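Long-range contact in putative outer membrane protein (LpxR) (Salmonella typhimurium, PDB 3FID), which is an outer-membrane enzyme that modifies lipopolysaccharide, acting as a lipid A deacylase: residues Ser1-Phe15 with Asp284-Phe296. Sequence-based numbering, arbitrary orientation.
Sequences SSLAISVANDDAGIF and DYSYINGDITFFF. With ZN (zinc ion), chain C; ZN (zinc ion), chain G; ZN (zinc ion), chain D.
Leu3 and Phe294 trade two backbone hydrogen bonds, each 2.8 Å from N to O, and Ile5 with Ile292, Val7 with Gly290 and Asn9 with Ile288 repeat the exchange, in a worked example of antiparallel pairing. The backbone groups of Ser2, Ala4, Ser6 and Ala8 pair instead with strand 33-44, so strand 2-9 spends its polar backbone on two neighbours. At the termini Phe296 N reaches Ser1 O at 2.9 Å, while Ser1 N donates to Phe296 OXT and also binds a zinc ion; Ser1 O lies over the Phe296 ring. Ser1 OG bridges two zinc ions.

On the buried face, Ser6 OG stands anti to its own N (chi1 179°), which carries it across to Asp291 OD1 in a very short 2.5 Å bond. Asp291 OD1 also accepts Asn289 ND2 at 3.0 Å on its syn lone pair, in the plane of the Asn289 amide, so two donors grip it; Asn289 OD1 is satisfied by Asn273. Ser2 OG and Thr293 OG1 turn to Ile208 N and Gly206 O. Beyond the strands, Ala12 CB packs 3.6 Å from Ile288 CG2. Joining the first strand to the last is the closure of an outer-membrane beta-barrel.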
ATOM      1  N   SER A   1       6.127  16.805  12.387  1.00 23.15           N
ATOM      2  CA  SER A   1       6.922  15.729  11.750  1.00 22.39           C
ATOM      3  C   SER A   1       6.534  14.377  12.284  1.00 22.56           C
ATOM      4  O   SER A   1       6.173  14.242  13.464  1.00 22.15           O
ATOM      5  CB  SER A   1       8.410  15.934  11.985  1.00 22.42           C
ATOM      6  OG  SER A   1       8.822  17.137  11.356  1.00 23.47           O
ATOM      7  N   SER A   2       6.626  13.379  11.406  1.00 21.93           N
ATOM      8  CA  SER A   2       6.384  11.997  11.797  1.00 20.97           C
ATOM      9  C   SER A   2       7.440  11.078  11.191  1.00 20.23           C
ATOM     10  O   SER A   2       7.944  11.322  10.083  1.00 20.75           O
ATOM     11  CB  SER A   2       4.919  11.550  11.527  1.00 20.97           C
ATOM     12  OG  SER A   2       4.553  11.457  10.140  1.00 21.26           O
ATOM     13  N   LEU A   3       7.815  10.074  11.977  1.00 19.02           N
ATOM     14  CA  LEU A   3       8.716   8.999  11.587  1.00 17.77           C
ATOM     15  C   LEU A   3       7.884   7.707  11.757  1.00 16.12           C
ATOM     16  O   LEU A   3       7.303   7.476  12.823  1.00 15.56           O
ATOM     17  CB  LEU A   3       9.921   9.014  12.537  1.00 18.28           C
ATOM     18  CG  LEU A   3      11.183   8.146  12.450  1.00 20.16           C
ATOM     19  CD1 LEU A   3      10.846   6.671  12.556  1.00 26.34           C
ATOM     20  CD2 LEU A   3      11.973   8.427  11.198  1.00 21.11           C
ATOM     21  N   ALA A   4       7.795   6.901  10.701  1.00 14.59           N
ATOM     22  CA  ALA A   4       6.883   5.758  10.729  1.00 13.92           C
ATOM     23  C   ALA A   4       7.520   4.475  10.258  1.00 13.39           C
ATOM     24  O   ALA A   4       8.363   4.497   9.359  1.00 12.85           O
ATOM     25  CB  ALA A   4       5.627   6.054   9.884  1.00 14.05           C
ATOM     26  N   ILE A   5       7.085   3.373  10.859  1.00 13.16           N
ATOM     27  CA  ILE A   5       7.432   2.017  10.413  1.00 14.53           C
ATOM     28  C   ILE A   5       6.107   1.353  10.057  1.00 13.54           C
ATOM     29  O   ILE A   5       5.172   1.389  10.854  1.00 14.53           O
ATOM     30  CB  ILE A   5       8.024   1.185  11.583  1.00 16.39           C
ATOM     31  CG1 ILE A   5       9.072   2.017  12.340  1.00 20.59           C
ATOM     32  CG2 ILE A   5       8.564  -0.195  11.073  1.00 17.12           C
ATOM     33  CD1 ILE A   5      10.523   1.683  12.020  1.00 25.74           C
ATOM     34  N   SER A   6       6.027   0.714   8.897  1.00 12.79           N
ATOM     35  CA  SER A   6       4.785   0.020   8.560  1.00 12.36           C
ATOM     36  C   SER A   6       5.084  -1.389   8.042  1.00 11.73           C
ATOM     37  O   SER A   6       5.990  -1.575   7.225  1.00 11.29           O
ATOM     38  CB  SER A   6       3.958   0.818   7.555  1.00 11.80           C
ATOM     39  OG  SER A   6       2.738   0.116   7.213  1.00 13.72           O
ATOM     40  N   VAL A   7       4.335  -2.354   8.550  1.00 12.03           N
ATOM     41  CA  VAL A   7       4.466  -3.766   8.156  1.00 12.30           C
ATOM     42  C   VAL A   7       3.122  -4.196   7.515  1.00 12.77           C
ATOM     43  O   VAL A   7       2.056  -4.027   8.130  1.00 13.04           O
ATOM     44  CB  VAL A   7       4.840  -4.636   9.392  1.00 12.56           C
ATOM     45  CG1 VAL A   7       4.837  -6.153   9.083  1.00 14.43           C
ATOM     46  CG2 VAL A   7       6.226  -4.212   9.963  1.00 13.02           C
ATOM     47  N   ALA A   8       3.177  -4.734   6.294  1.00 11.65           N
ATOM     48  CA  ALA A   8       1.983  -5.308   5.632  1.00 11.53           C
ATOM     49  C   ALA A   8       2.139  -6.819   5.583  1.00 10.84           C
ATOM     50  O   ALA A   8       3.246  -7.316   5.391  1.00  9.80           O
ATOM     51  CB  ALA A   8       1.814  -4.771   4.246  1.00 10.07           C
ATOM     52  N   ASN A   9       1.038  -7.527   5.789  1.00 11.12           N
ATOM     53  CA  ASN A   9       1.037  -8.978   5.742  1.00 11.79           C
ATOM     54  C   ASN A   9      -0.349  -9.467   5.267  1.00 12.39           C
ATOM     55  O   ASN A   9      -1.387  -8.918   5.663  1.00 10.40           O
ATOM     56  CB  ASN A   9       1.381  -9.556   7.124  1.00 12.78           C
ATOM     57  CG  ASN A   9       1.973 -10.979   7.058  1.00 14.01           C
ATOM     58  OD1 ASN A   9       1.649 -11.791   6.175  1.00 14.34           O
ATOM     59  ND2 ASN A   9       2.843 -11.278   8.012  1.00 19.55           N
ATOM     60  N   ASP A  10      -0.351 -10.490   4.411  1.00 12.91           N
ATOM     61  CA  ASP A  10      -1.619 -11.130   4.066  1.00 13.92           C
ATOM     62  C   ASP A  10      -2.131 -11.979   5.239  1.00 13.41           C
ATOM     63  O   ASP A  10      -3.352 -12.212   5.357  1.00 13.31           O
ATOM     64  CB  ASP A  10      -1.534 -11.938   2.755  1.00 13.01           C
ATOM     65  CG  ASP A  10      -0.558 -13.084   2.836  1.00 17.72           C
ATOM     66  OD1 ASP A  10      -0.925 -14.211   2.492  1.00 25.37           O
ATOM     67  OD2 ASP A  10       0.591 -12.883   3.224  1.00 19.41           O
ATOM     68  N   ASP A  11      -1.202 -12.441   6.096  1.00 13.32           N
ATOM     69  CA  ASP A  11      -1.550 -13.104   7.365  1.00 14.09           C
ATOM     70  C   ASP A  11      -1.803 -12.035   8.428  1.00 12.95           C
ATOM     71  O   ASP A  11      -0.872 -11.357   8.893  1.00 13.59           O
ATOM     72  CB  ASP A  11      -0.422 -14.066   7.810  1.00 14.82           C
ATOM     73  CG  ASP A  11      -0.679 -14.719   9.179  1.00 18.49           C
ATOM     74  OD1 ASP A  11      -1.726 -14.493   9.818  1.00 19.86           O
ATOM     75  OD2 ASP A  11       0.206 -15.480   9.622  1.00 21.43           O
ATOM     76  N   ALA A  12      -3.057 -11.869   8.828  1.00 12.68           N
ATOM     77  CA  ALA A  12      -3.415 -10.702   9.649  1.00 13.13           C
ATOM     78  C   ALA A  12      -3.377 -11.052  11.127  1.00 13.87           C
ATOM     79  O   ALA A  12      -3.689 -10.210  11.963  1.00 13.10           O
ATOM     80  CB  ALA A  12      -4.822 -10.148   9.257  1.00 13.02           C
ATOM     81  N   GLY A  13      -3.011 -12.301  11.451  1.00 14.17           N
ATOM     82  CA  GLY A  13      -2.846 -12.705  12.853  1.00 13.95           C
ATOM     83  C   GLY A  13      -4.118 -12.507  13.642  1.00 14.23           C
ATOM     84  O   GLY A  13      -5.161 -12.995  13.231  1.00 13.55           O
ATOM     85  N   ILE A  14      -4.055 -11.792  14.771  1.00 14.17           N
ATOM     86  CA  ILE A  14      -5.250 -11.641  15.610  1.00 15.39           C
ATOM     87  C   ILE A  14      -6.350 -10.816  14.945  1.00 14.38           C
ATOM     88  O   ILE A  14      -7.502 -10.833  15.397  1.00 14.46           O
ATOM     89  CB  ILE A  14      -4.978 -11.043  17.030  1.00 15.78           C
ATOM     90  CG1 ILE A  14      -4.382  -9.637  16.947  1.00 16.71           C
ATOM     91  CG2 ILE A  14      -4.116 -12.004  17.877  1.00 18.96           C
ATOM     92  CD1 ILE A  14      -4.528  -8.806  18.243  1.00 17.25           C
ATOM     93  N   PHE A  15      -5.980 -10.090  13.892  1.00 13.61           N
ATOM     94  CA  PHE A  15      -6.939  -9.318  13.095  1.00 13.49           C
ATOM     95  C   PHE A  15      -7.543 -10.083  11.903  1.00 12.86           C
ATOM     96  O   PHE A  15      -8.367  -9.536  11.138  1.00 11.80           O
ATOM     97  CB  PHE A  15      -6.296  -8.004  12.627  1.00 14.49           C
ATOM     98  CG  PHE A  15      -5.676  -7.193  13.757  1.00 16.11           C
ATOM     99  CD1 PHE A  15      -4.294  -7.103  13.873  1.00 17.34           C
ATOM    100  CD2 PHE A  15      -6.480  -6.528  14.686  1.00 20.09           C
ATOM    101  CE1 PHE A  15      -3.703  -6.360  14.896  1.00 20.59           C
ATOM    102  CE2 PHE A  15      -5.898  -5.787  15.727  1.00 20.92           C
ATOM    103  CZ  PHE A  15      -4.507  -5.715  15.819  1.00 19.37           C
ATOM    104  N   ASP A 284      -9.856 -11.522  -5.909  1.00 10.52           N
ATOM    105  CA  ASP A 284      -9.635 -10.446  -4.922  1.00 10.93           C
ATOM    106  C   ASP A 284      -8.793 -11.007  -3.802  1.00 10.93           C
ATOM    107  O   ASP A 284      -8.914 -12.205  -3.459  1.00  9.49           O
ATOM    108  CB  ASP A 284     -10.962  -9.941  -4.327  1.00 11.60           C
ATOM    109  CG  ASP A 284     -11.962  -9.457  -5.369  1.00 10.80           C
ATOM    110  OD1 ASP A 284     -13.014  -8.965  -4.920  1.00 15.90           O
ATOM    111  OD2 ASP A 284     -11.738  -9.535  -6.609  1.00 11.80           O
ATOM    112  N   TYR A 285      -7.948 -10.145  -3.203  1.00 10.85           N
ATOM    113  CA  TYR A 285      -7.143 -10.552  -2.081  1.00  9.97           C
ATOM    114  C   TYR A 285      -7.154  -9.509  -0.974  1.00  9.59           C
ATOM    115  O   TYR A 285      -7.278  -8.315  -1.241  1.00  9.47           O
ATOM    116  CB  TYR A 285      -5.704 -10.877  -2.519  1.00  9.70           C
ATOM    117  CG  TYR A 285      -4.925  -9.718  -3.103  1.00  8.75           C
ATOM    118  CD1 TYR A 285      -4.942  -9.476  -4.482  1.00  9.28           C
ATOM    119  CD2 TYR A 285      -4.111  -8.905  -2.299  1.00  8.12           C
ATOM    120  CE1 TYR A 285      -4.192  -8.443  -5.053  1.00  9.61           C
ATOM    121  CE2 TYR A 285      -3.338  -7.838  -2.863  1.00 10.45           C
ATOM    122  CZ  TYR A 285      -3.389  -7.621  -4.243  1.00 11.11           C
ATOM    123  OH  TYR A 285      -2.665  -6.612  -4.866  1.00 12.40           O
ATOM    124  N   SER A 286      -7.056  -9.979   0.255  1.00  9.15           N
ATOM    125  CA  SER A 286      -7.090  -9.093   1.444  1.00  9.66           C
ATOM    126  C   SER A 286      -5.782  -9.171   2.247  1.00  9.63           C
ATOM    127  O   SER A 286      -5.092 -10.211   2.297  1.00  9.20           O
ATOM    128  CB  SER A 286      -8.275  -9.440   2.356  1.00  8.98           C
ATOM    129  OG  SER A 286      -8.189 -10.794   2.793  1.00 13.74           O
ATOM    130  N   TYR A 287      -5.461  -8.067   2.906  1.00  9.45           N
ATOM    131  CA  TYR A 287      -4.268  -8.005   3.729  1.00  9.64           C
ATOM    132  C   TYR A 287      -4.436  -6.861   4.719  1.00  9.82           C
ATOM    133  O   TYR A 287      -5.391  -6.056   4.616  1.00 10.21           O
ATOM    134  CB  TYR A 287      -3.017  -7.780   2.857  1.00 10.06           C
ATOM    135  CG  TYR A 287      -2.991  -6.463   2.080  1.00 11.49           C
ATOM    136  CD1 TYR A 287      -3.625  -6.332   0.852  1.00 11.09           C
ATOM    137  CD2 TYR A 287      -2.312  -5.364   2.587  1.00  9.17           C
ATOM    138  CE1 TYR A 287      -3.579  -5.105   0.146  1.00 10.77           C
ATOM    139  CE2 TYR A 287      -2.271  -4.139   1.912  1.00  9.33           C
ATOM    140  CZ  TYR A 287      -2.889  -4.024   0.709  1.00 12.51           C
ATOM    141  OH  TYR A 287      -2.790  -2.800   0.106  1.00 16.66           O
ATOM    142  N   ILE A 288      -3.514  -6.778   5.664  1.00 10.31           N
ATOM    143  CA  ILE A 288      -3.508  -5.650   6.589  1.00 11.11           C
ATOM    144  C   ILE A 288      -2.191  -4.919   6.531  1.00 10.72           C
ATOM    145  O   ILE A 288      -1.192  -5.450   6.054  1.00 10.33           O
ATOM    146  CB  ILE A 288      -3.742  -6.069   8.047  1.00 12.25           C
ATOM    147  CG1 ILE A 288      -2.604  -6.986   8.545  1.00 13.87           C
ATOM    148  CG2 ILE A 288      -5.125  -6.729   8.204  1.00 14.91           C
ATOM    149  CD1 ILE A 288      -2.515  -7.105  10.052  1.00 17.85           C
ATOM    150  N   ASN A 289      -2.204  -3.685   7.003  1.00 11.60           N
ATOM    151  CA  ASN A 289      -0.961  -3.058   7.425  1.00 12.29           C
ATOM    152  C   ASN A 289      -1.134  -2.534   8.856  1.00 12.37           C
ATOM    153  O   ASN A 289      -2.238  -2.116   9.243  1.00 10.59           O
ATOM    154  CB  ASN A 289      -0.420  -2.026   6.399  1.00 13.43           C
ATOM    155  CG  ASN A 289      -1.371  -0.865   6.120  1.00 16.92           C
ATOM    156  OD1 ASN A 289      -2.262  -0.958   5.262  1.00 18.71           O
ATOM    157  ND2 ASN A 289      -1.158   0.256   6.810  1.00 18.73           N
ATOM    158  N   GLY A 290      -0.057  -2.630   9.643  1.00 11.57           N
ATOM    159  CA  GLY A 290      -0.026  -2.084  10.999  1.00 12.82           C
ATOM    160  C   GLY A 290       1.151  -1.133  11.073  1.00 12.81           C
ATOM    161  O   GLY A 290       2.253  -1.441  10.570  1.00 12.18           O
ATOM    162  N   ASP A 291       0.912   0.048  11.638  1.00 13.26           N
ATOM    163  CA  ASP A 291       1.941   1.086  11.624  1.00 12.43           C
ATOM    164  C   ASP A 291       2.196   1.649  13.024  1.00 12.43           C
ATOM    165  O   ASP A 291       1.274   1.764  13.855  1.00 10.76           O
ATOM    166  CB  ASP A 291       1.601   2.263  10.683  1.00 13.69           C
ATOM    167  CG  ASP A 291       0.729   1.865   9.469  1.00 15.11           C
ATOM    168  OD1 ASP A 291       1.003   0.878   8.766  1.00 16.06           O
ATOM    169  OD2 ASP A 291      -0.232   2.607   9.192  1.00 17.65           O
ATOM    170  N   ILE A 292       3.455   1.984  13.275  1.00 11.38           N
ATOM    171  CA  ILE A 292       3.820   2.699  14.500  1.00 13.88           C
ATOM    172  C   ILE A 292       4.424   3.994  14.013  1.00 13.46           C
ATOM    173  O   ILE A 292       5.336   3.973  13.184  1.00 13.53           O
ATOM    174  CB  ILE A 292       4.868   1.937  15.340  1.00 14.54           C
ATOM    175  CG1 ILE A 292       4.307   0.595  15.823  1.00 14.84           C
ATOM    176  CG2 ILE A 292       5.307   2.803  16.547  1.00 13.15           C
ATOM    177  CD1 ILE A 292       5.349  -0.255  16.564  1.00 17.56           C
ATOM    178  N   THR A 293       3.863   5.117  14.472  1.00 14.42           N
ATOM    179  CA  THR A 293       4.263   6.418  13.986  1.00 13.87           C
ATOM    180  C   THR A 293       4.644   7.280  15.188  1.00 15.05           C
ATOM    181  O   THR A 293       3.863   7.418  16.141  1.00 14.13           O
ATOM    182  CB  THR A 293       3.129   7.081  13.210  1.00 14.40           C
ATOM    183  OG1 THR A 293       2.654   6.176  12.210  1.00 13.29           O
ATOM    184  CG2 THR A 293       3.638   8.359  12.511  1.00 15.17           C
ATOM    185  N   PHE A 294       5.850   7.832  15.138  1.00 15.50           N
ATOM    186  CA  PHE A 294       6.263   8.821  16.120  1.00 17.98           C
ATOM    187  C   PHE A 294       5.983  10.170  15.502  1.00 18.39           C
ATOM    188  O   PHE A 294       6.400  10.433  14.391  1.00 18.66           O
ATOM    189  CB  PHE A 294       7.733   8.613  16.489  1.00 18.65           C
ATOM    190  CG  PHE A 294       7.977   7.284  17.125  1.00 20.32           C
ATOM    191  CD1 PHE A 294       7.655   7.072  18.461  1.00 24.20           C
ATOM    192  CD2 PHE A 294       8.437   6.216  16.362  1.00 24.35           C
ATOM    193  CE1 PHE A 294       7.832   5.811  19.048  1.00 23.80           C
ATOM    194  CE2 PHE A 294       8.624   4.948  16.939  1.00 27.66           C
ATOM    195  CZ  PHE A 294       8.324   4.752  18.285  1.00 25.32           C
ATOM    196  N   PHE A 295       5.199  10.986  16.195  1.00 19.46           N
ATOM    197  CA  PHE A 295       4.760  12.275  15.650  1.00 20.22           C
ATOM    198  C   PHE A 295       5.009  13.344  16.710  1.00 20.92           C
ATOM    199  O   PHE A 295       4.684  13.159  17.882  1.00 20.31           O
ATOM    200  CB  PHE A 295       3.289  12.228  15.182  1.00 19.75           C
ATOM    201  CG  PHE A 295       2.256  12.209  16.304  1.00 20.36           C
ATOM    202  CD1 PHE A 295       1.946  11.031  16.976  1.00 19.04           C
ATOM    203  CD2 PHE A 295       1.541  13.369  16.625  1.00 20.55           C
ATOM    204  CE1 PHE A 295       1.004  11.004  17.964  1.00 19.43           C
ATOM    205  CE2 PHE A 295       0.580  13.353  17.637  1.00 19.79           C
ATOM    206  CZ  PHE A 295       0.296  12.163  18.295  1.00 19.28           C
ATOM    207  N   PHE A 296       5.607  14.448  16.282  1.00 22.23           N
ATOM    208  CA  PHE A 296       6.195  15.405  17.212  1.00 24.00           C
ATOM    209  C   PHE A 296       6.415  16.730  16.502  1.00 24.61           C
ATOM    210  O   PHE A 296       7.026  17.639  17.042  1.00 25.39           O
ATOM    211  CB  PHE A 296       7.523  14.858  17.763  1.00 24.43           C
ATOM    212  CG  PHE A 296       8.400  14.213  16.712  1.00 24.71           C
ATOM    213  CD1 PHE A 296       8.328  12.838  16.467  1.00 26.25           C
ATOM    214  CD2 PHE A 296       9.279  14.975  15.954  1.00 24.52           C
ATOM    215  CE1 PHE A 296       9.133  12.242  15.485  1.00 25.54           C
ATOM    216  CE2 PHE A 296      10.074  14.387  14.972  1.00 24.29           C
ATOM    217  CZ  PHE A 296      10.000  13.023  14.738  1.00 24.71           C
ATOM    218  OXT PHE A 296       5.975  16.906  15.363  1.00 24.77           O
TER
HETATM  219 ZN    ZN C 297       7.726  18.496  12.602  1.00 35.66          ZN
HETATM  220 ZN    ZN G 301       2.863 -13.249   3.038  0.50 27.13          ZN
HETATM  221 ZN    ZN D 298      10.657  17.445  11.078  1.00 31.66          ZN
HETATM  222  O   HOH W   1      -5.881 -12.350   4.411  1.00 10.62           O